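Local coordinates for uncharacterized protein (Leishmania major, PDB 2B4W) that is of unknown function but probably folds as a beta-propeller, belonging to a clan of beta-fructosidase-like proteins that includes many carbohydrate-active enzymes, at residues 157-162 against 178-184; 148-152 against 189-195. The contacts are given in a common frame with arbitrary orientation. Residues are numbered along the deposited sequence.

The two contacts illustrate how a beta-propeller, the fold probably adopted here, is held together within a blade and between blades. From the N terminus, the chain runs through 148-152, where strand 145-149 ends, and then back through 157-162. Pairing of 157-162 with 178-184 closes the shorter loop, contact 1, and completes the outer edge of the sheet. The chain then enters strand 188-198 of the next sheet, and 189-195 returns to 148-152, closing contact 2. Contact 1 is thus nested inside the loop of contact 2. The two also touch directly: Ser-158 N lies 2.8 Å from Pro-151 O, and Ala-157 CB packs 3.3 Å from Trp-189 CB.

Contact 1. Residues 157-162 against 178-184; sequences ASIGFV and APPLDIL
The extended segment 157-162 is met by the antiparallel segment 178-184, mostly loop, with a short, weakly bonded strand at about 180-181 that follows Pro-179; CA atoms are nearest for Ser-158 and Leu-184 (6.1 Å), Gly-160 and Pro-180 (3.8 Å), and Val-162 and Ala-178 (5.1 Å). At the start, Ser-158 OG rests 3.5 Å from Pro-180 CB. Ile-159 (chi1 m) turns its side chain to the same face as Leu-181; its CG2 lies 3.5 Å from Ile-183 CD1 and its CD1 3.9 Å from Leu-184 CD1. Ile-159 O accepts a hydrogen bond from Leu-181 N at 2.8 Å. Beyond this bond the segments part, and a water fills the gap, accepting from Ile-159 N (3.0 Å) and Leu-184 N (3.2 Å) and donating to Leu-181 O (2.6 Å). Gly-160 forms a non-hydrogen-bonded pair with Pro-180. The close approach suits glycine, since a CB would sit only 3.1 Å from Pro-179 O. Phe-161 N then donates to Pro-179 O at 2.9 Å. Phe-161 CB lies 3.5 Å from Leu-181 CD1, and the t rotamer leads the ring away from 178-184 to meet Phe-148. Val-162 CB ends the contact against Ala-178 CB at 3.8 Å. Arg-236 hydrogen-bonds the Phe-161 carbonyl. Strand 180-181 is the short outermost strand of a four-stranded antiparallel sheet, consistent with the outer edge of a beta-propeller blade.

Contact 2. Residues 148-152 against 189-195; sequences FSRPR and WGGVNQA
Segments 148-152 and 189-195 run nearly antiparallel, their end-to-end directions 164° apart, with CA atoms 7.2 Å apart at Phe-148 and Val-192, 6.4 Å at Arg-150 and Gly-191, and 7.6 Å at Arg-152 and Trp-189. Extended through Val-192, the second segment turns a corner at Asn-193, where Asn-193 and Gln-194 form a classic beta bulge against strand 203-211. A water accepts from Val-192 N at 3.0 Å and donates weakly to Ser-149 O at 3.4 Å. The strands belong to successive antiparallel sheets, so this is packing between neighbouring blades of a probable beta-propeller. Phe-148 (chi1 m) takes Val-192 CG2 over one ring face, a CH-pi contact 4.2 Å from the centroid, and its CE1 lies 3.8 Å from Ala-195 CB. Arg-150 NH1 donates to Gly-190 O at 2.7 Å, while its NH2 makes a salt bridge to Asp-134. Fully extended, Arg-152 lays its guanidinium flat on Trp-189, planes at 10°, with CZ 3.8 Å from the centroid of the five-membered ring in a cation-pi stack; Trp-189 NE1 hydrogen-bonds Tyr-224.

Contact 1. Residues 157-162 against 178-184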
loop_
_atom_site.group_PDB
_atom_site.type_symbol
_atom_site.label_atom_id
_atom_site.label_comp_id
_atom_site.label_asym_id
_atom_site.label_seq_id
_atom_site.Cartn_x
_atom_site.Cartn_y
_atom_site.Cartn_z
ATOM N N ALA A 157 -8.582 10.814 12.928
ATOM C CA ALA A 157 -8.075 9.645 12.214
ATOM C C ALA A 157 -7.783 8.462 13.132
ATOM O O ALA A 157 -7.172 8.526 14.196
ATOM C CB ALA A 157 -6.808 9.968 11.427
ATOM N N SER A 158 -8.237 7.296 12.685
ATOM C CA SER A 158 -7.961 6.066 13.416
ATOM C C SER A 158 -7.698 4.961 12.402
ATOM O O SER A 158 -8.140 5.067 11.254
ATOM C CB SER A 158 -9.130 5.695 14.321
ATOM O OG SER A 158 -9.347 4.299 14.377
ATOM N N ILE A 159 -6.983 3.945 12.839
ATOM C CA ILE A 159 -6.884 2.740 12.041
ATOM C C ILE A 159 -7.643 1.677 12.843
ATOM O O ILE A 159 -7.284 1.445 13.998
ATOM C CB ILE A 159 -5.483 2.192 11.769
ATOM C CG1 ILE A 159 -4.676 2.892 10.684
ATOM C CG2 ILE A 159 -5.631 0.704 11.461
ATOM C CD1 ILE A 159 -3.178 2.936 10.913
ATOM N N GLY A 160 -8.649 1.127 12.184
ATOM C CA GLY A 160 -9.492 0.100 12.756
ATOM C C GLY A 160 -9.274 -1.258 12.113
ATOM O O GLY A 160 -8.591 -1.390 11.100
ATOM N N PHE A 161 -9.858 -2.288 12.708
ATOM C CA PHE A 161 -9.659 -3.651 12.275
ATOM C C PHE A 161 -10.814 -4.527 12.752
ATOM O O PHE A 161 -11.180 -4.523 13.929
ATOM C CB PHE A 161 -8.338 -4.216 12.826
ATOM C CG PHE A 161 -8.141 -5.672 12.440
ATOM C CD1 PHE A 161 -7.651 -5.993 11.181
ATOM C CD2 PHE A 161 -8.418 -6.712 13.291
ATOM C CE1 PHE A 161 -7.480 -7.310 10.809
ATOM C CE2 PHE A 161 -8.283 -8.030 12.913
ATOM C CZ PHE A 161 -7.803 -8.339 11.655
ATOM N N VAL A 162 -11.343 -5.289 11.805
ATOM C CA VAL A 162 -12.352 -6.298 12.091
ATOM C C VAL A 162 -12.154 -7.557 11.261
ATOM O O VAL A 162 -11.810 -7.590 10.074
ATOM C CB VAL A 162 -13.771 -5.742 11.848
ATOM C CG1 VAL A 162 -14.021 -5.586 10.359
ATOM C CG2 VAL A 162 -14.795 -6.651 12.515
ATOM N N ALA A 178 -15.847 -1.091 12.172
ATOM C CA ALA A 178 -14.664 -1.804 12.665
ATOM C C ALA A 178 -14.096 -1.081 13.886
ATOM O O ALA A 178 -13.913 0.139 13.813
ATOM C CB ALA A 178 -13.627 -1.961 11.572
ATOM N N PRO A 179 -13.862 -1.778 14.991
ATOM C CA PRO A 179 -13.331 -1.090 16.171
ATOM C C PRO A 179 -11.883 -0.693 15.876
ATOM O O PRO A 179 -11.238 -1.371 15.081
ATOM C CB PRO A 179 -13.354 -2.117 17.295
ATOM C CG PRO A 179 -14.194 -3.230 16.781
ATOM C CD PRO A 179 -14.028 -3.212 15.280
ATOM N N PRO A 180 -11.490 0.386 16.537
ATOM C CA PRO A 180 -10.163 0.961 16.377
ATOM C C PRO A 180 -9.080 0.127 17.035
ATOM O O PRO A 180 -9.267 -0.587 18.010
ATOM C CB PRO A 180 -10.270 2.307 17.111
ATOM C CG PRO A 180 -11.295 2.025 18.168
ATOM C CD PRO A 180 -12.315 1.157 17.489
ATOM N N LEU A 181 -7.886 0.252 16.449
ATOM C CA LEU A 181 -6.698 -0.272 17.079
ATOM C C LEU A 181 -5.926 0.974 17.563
ATOM O O LEU A 181 -6.116 2.024 16.951
ATOM C CB LEU A 181 -5.825 -1.110 16.174
ATOM C CG LEU A 181 -6.417 -2.329 15.467
ATOM C CD1 LEU A 181 -5.491 -2.801 14.360
ATOM C CD2 LEU A 181 -6.674 -3.455 16.444
ATOM N N ASP A 182 -5.158 0.716 18.589
ATOM C CA ASP A 182 -4.239 1.561 19.300
ATOM C C ASP A 182 -2.948 1.771 18.523
ATOM O O ASP A 182 -1.969 1.101 18.872
ATOM C CB ASP A 182 -3.899 0.899 20.647
ATOM C CG ASP A 182 -3.403 1.954 21.627
ATOM O OD1 ASP A 182 -3.513 3.152 21.279
ATOM O OD2 ASP A 182 -2.925 1.524 22.696
ATOM N N ILE A 183 -2.989 2.629 17.518
ATOM C CA ILE A 183 -1.867 2.836 16.609
ATOM C C ILE A 183 -1.555 4.324 16.446
ATOM O O ILE A 183 -0.418 4.725 16.697
ATOM C CB ILE A 183 -2.093 2.233 15.212
ATOM C CG1 ILE A 183 -2.547 0.773 15.168
ATOM C CG2 ILE A 183 -0.826 2.382 14.366
ATOM C CD1 ILE A 183 -3.042 0.318 13.812
ATOM N N LEU A 184 -2.538 5.116 16.037
ATOM C CA LEU A 184 -2.376 6.561 15.879
ATOM C C LEU A 184 -2.959 7.321 17.067
ATOM O O LEU A 184 -2.333 7.391 18.123
ATOM C CB LEU A 184 -3.049 7.058 14.601
ATOM C CG LEU A 184 -2.967 6.135 13.384
ATOM C CD1 LEU A 184 -4.014 6.505 12.344
ATOM C CD2 LEU A 184 -1.562 6.179 12.794
HETATM O O HOH W 1 -5.529 4.119 15.498
#

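Contact 2. Residues 148-152 against 189-195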
loop_
_atom_site.group_PDB
_atom_site.type_symbol
_atom_site.label_atom_id
_atom_site.label_comp_id
_atom_site.label_asym_id
_atom_site.label_seq_id
_atom_site.Cartn_x
_atom_site.Cartn_y
_atom_site.Cartn_z
ATOM N N PHE A 148 -8.900 -3.914 7.559
ATOM C CA PHE A 148 -8.484 -2.667 8.173
ATOM C C PHE A 148 -9.233 -1.468 7.585
ATOM O O PHE A 148 -9.291 -1.289 6.367
ATOM C CB PHE A 148 -6.998 -2.398 7.960
ATOM C CG PHE A 148 -6.063 -3.420 8.583
ATOM C CD1 PHE A 148 -5.662 -4.561 7.903
ATOM C CD2 PHE A 148 -5.589 -3.184 9.858
ATOM C CE1 PHE A 148 -4.798 -5.481 8.479
ATOM C CE2 PHE A 148 -4.728 -4.098 10.435
ATOM C CZ PHE A 148 -4.319 -5.226 9.743
ATOM N N SER A 149 -9.786 -0.648 8.462
ATOM C CA SER A 149 -10.472 0.578 8.085
ATOM C C SER A 149 -9.621 1.793 8.392
ATOM O O SER A 149 -8.561 1.631 8.995
ATOM C CB SER A 149 -11.778 0.684 8.891
ATOM O OG SER A 149 -11.437 0.799 10.275
ATOM N N ARG A 150 -10.053 2.980 7.990
ATOM C CA ARG A 150 -9.288 4.190 8.245
ATOM C C ARG A 150 -10.188 5.420 8.294
ATOM O O ARG A 150 -10.134 6.282 7.411
ATOM C CB ARG A 150 -8.194 4.404 7.188
ATOM C CG ARG A 150 -6.897 4.966 7.737
ATOM C CD ARG A 150 -7.049 6.399 8.245
ATOM N NE ARG A 150 -7.417 7.244 7.118
ATOM C CZ ARG A 150 -6.687 8.108 6.443
ATOM N NH1 ARG A 150 -5.415 8.342 6.742
ATOM N NH2 ARG A 150 -7.243 8.771 5.428
ATOM N N PRO A 151 -11.015 5.557 9.316
ATOM C CA PRO A 151 -11.755 6.824 9.458
ATOM C C PRO A 151 -10.819 8.003 9.696
ATOM O O PRO A 151 -9.962 8.018 10.570
ATOM C CB PRO A 151 -12.641 6.585 10.684
ATOM C CG PRO A 151 -12.015 5.446 11.413
ATOM C CD PRO A 151 -11.336 4.588 10.373
ATOM N N ARG A 152 -10.993 9.036 8.882
ATOM C CA ARG A 152 -10.255 10.277 9.078
ATOM C C ARG A 152 -11.167 11.487 8.901
ATOM O O ARG A 152 -11.795 11.642 7.849
ATOM C CB ARG A 152 -9.081 10.365 8.108
ATOM C CG ARG A 152 -8.239 11.617 8.253
ATOM C CD ARG A 152 -7.309 11.830 7.067
ATOM N NE ARG A 152 -6.460 12.998 7.261
ATOM C CZ ARG A 152 -5.733 13.576 6.320
ATOM N NH1 ARG A 152 -5.712 13.116 5.076
ATOM N NH2 ARG A 152 -5.004 14.641 6.628
ATOM N N TRP A 189 -2.042 11.136 11.725
ATOM C CA TRP A 189 -2.888 10.108 11.107
ATOM C C TRP A 189 -2.027 9.054 10.425
ATOM O O TRP A 189 -0.821 8.934 10.675
ATOM C CB TRP A 189 -3.877 10.798 10.172
ATOM C CG TRP A 189 -3.216 11.567 9.070
ATOM C CD1 TRP A 189 -3.118 11.168 7.771
ATOM C CD2 TRP A 189 -2.570 12.844 9.151
ATOM N NE1 TRP A 189 -2.453 12.119 7.051
ATOM C CE2 TRP A 189 -2.102 13.160 7.865
ATOM C CE3 TRP A 189 -2.335 13.762 10.180
ATOM C CZ2 TRP A 189 -1.417 14.336 7.555
ATOM C CZ3 TRP A 189 -1.655 14.931 9.878
ATOM C CH2 TRP A 189 -1.200 15.218 8.581
ATOM N N GLY A 190 -2.617 8.238 9.558
ATOM C CA GLY A 190 -1.887 7.160 8.911
ATOM C C GLY A 190 -2.859 6.155 8.310
ATOM O O GLY A 190 -4.045 6.449 8.156
ATOM N N GLY A 191 -2.314 5.000 7.981
ATOM C CA GLY A 191 -2.946 3.935 7.248
ATOM C C GLY A 191 -2.055 2.729 6.992
ATOM O O GLY A 191 -0.828 2.796 6.935
ATOM N N VAL A 192 -2.728 1.598 6.850
ATOM C CA VAL A 192 -2.178 0.355 6.360
ATOM C C VAL A 192 -2.238 0.439 4.836
ATOM O O VAL A 192 -3.229 0.884 4.273
ATOM C CB VAL A 192 -2.924 -0.877 6.866
ATOM C CG1 VAL A 192 -2.391 -2.137 6.181
ATOM C CG2 VAL A 192 -2.805 -1.013 8.377
ATOM N N ASN A 193 -1.166 0.049 4.181
ATOM C CA ASN A 193 -1.086 0.073 2.727
ATOM C C ASN A 193 -1.017 -1.355 2.194
ATOM O O ASN A 193 -1.575 -1.667 1.156
ATOM C CB ASN A 193 0.119 0.888 2.273
ATOM C CG ASN A 193 -0.120 2.386 2.440
ATOM O OD1 ASN A 193 0.244 2.962 3.456
ATOM N ND2 ASN A 193 -0.752 2.951 1.416
ATOM N N GLN A 194 -0.309 -2.226 2.911
ATOM C CA GLN A 194 -0.256 -3.639 2.561
ATOM C C GLN A 194 -0.106 -4.444 3.857
ATOM O O GLN A 194 0.821 -4.171 4.639
ATOM C CB GLN A 194 0.863 -3.925 1.563
ATOM C CG GLN A 194 0.834 -5.314 0.917
ATOM C CD GLN A 194 -0.290 -5.395 -0.093
ATOM O OE1 GLN A 194 -0.646 -4.388 -0.703
ATOM N NE2 GLN A 194 -0.875 -6.568 -0.278
ATOM N N ALA A 195 -1.030 -5.387 4.026
ATOM C CA ALA A 195 -1.022 -6.383 5.088
ATOM C C ALA A 195 -0.572 -7.762 4.603
ATOM O O ALA A 195 -0.861 -8.252 3.517
ATOM C CB ALA A 195 -2.375 -6.494 5.777
HETATM O O HOH W 2 -5.745 1.326 7.180
#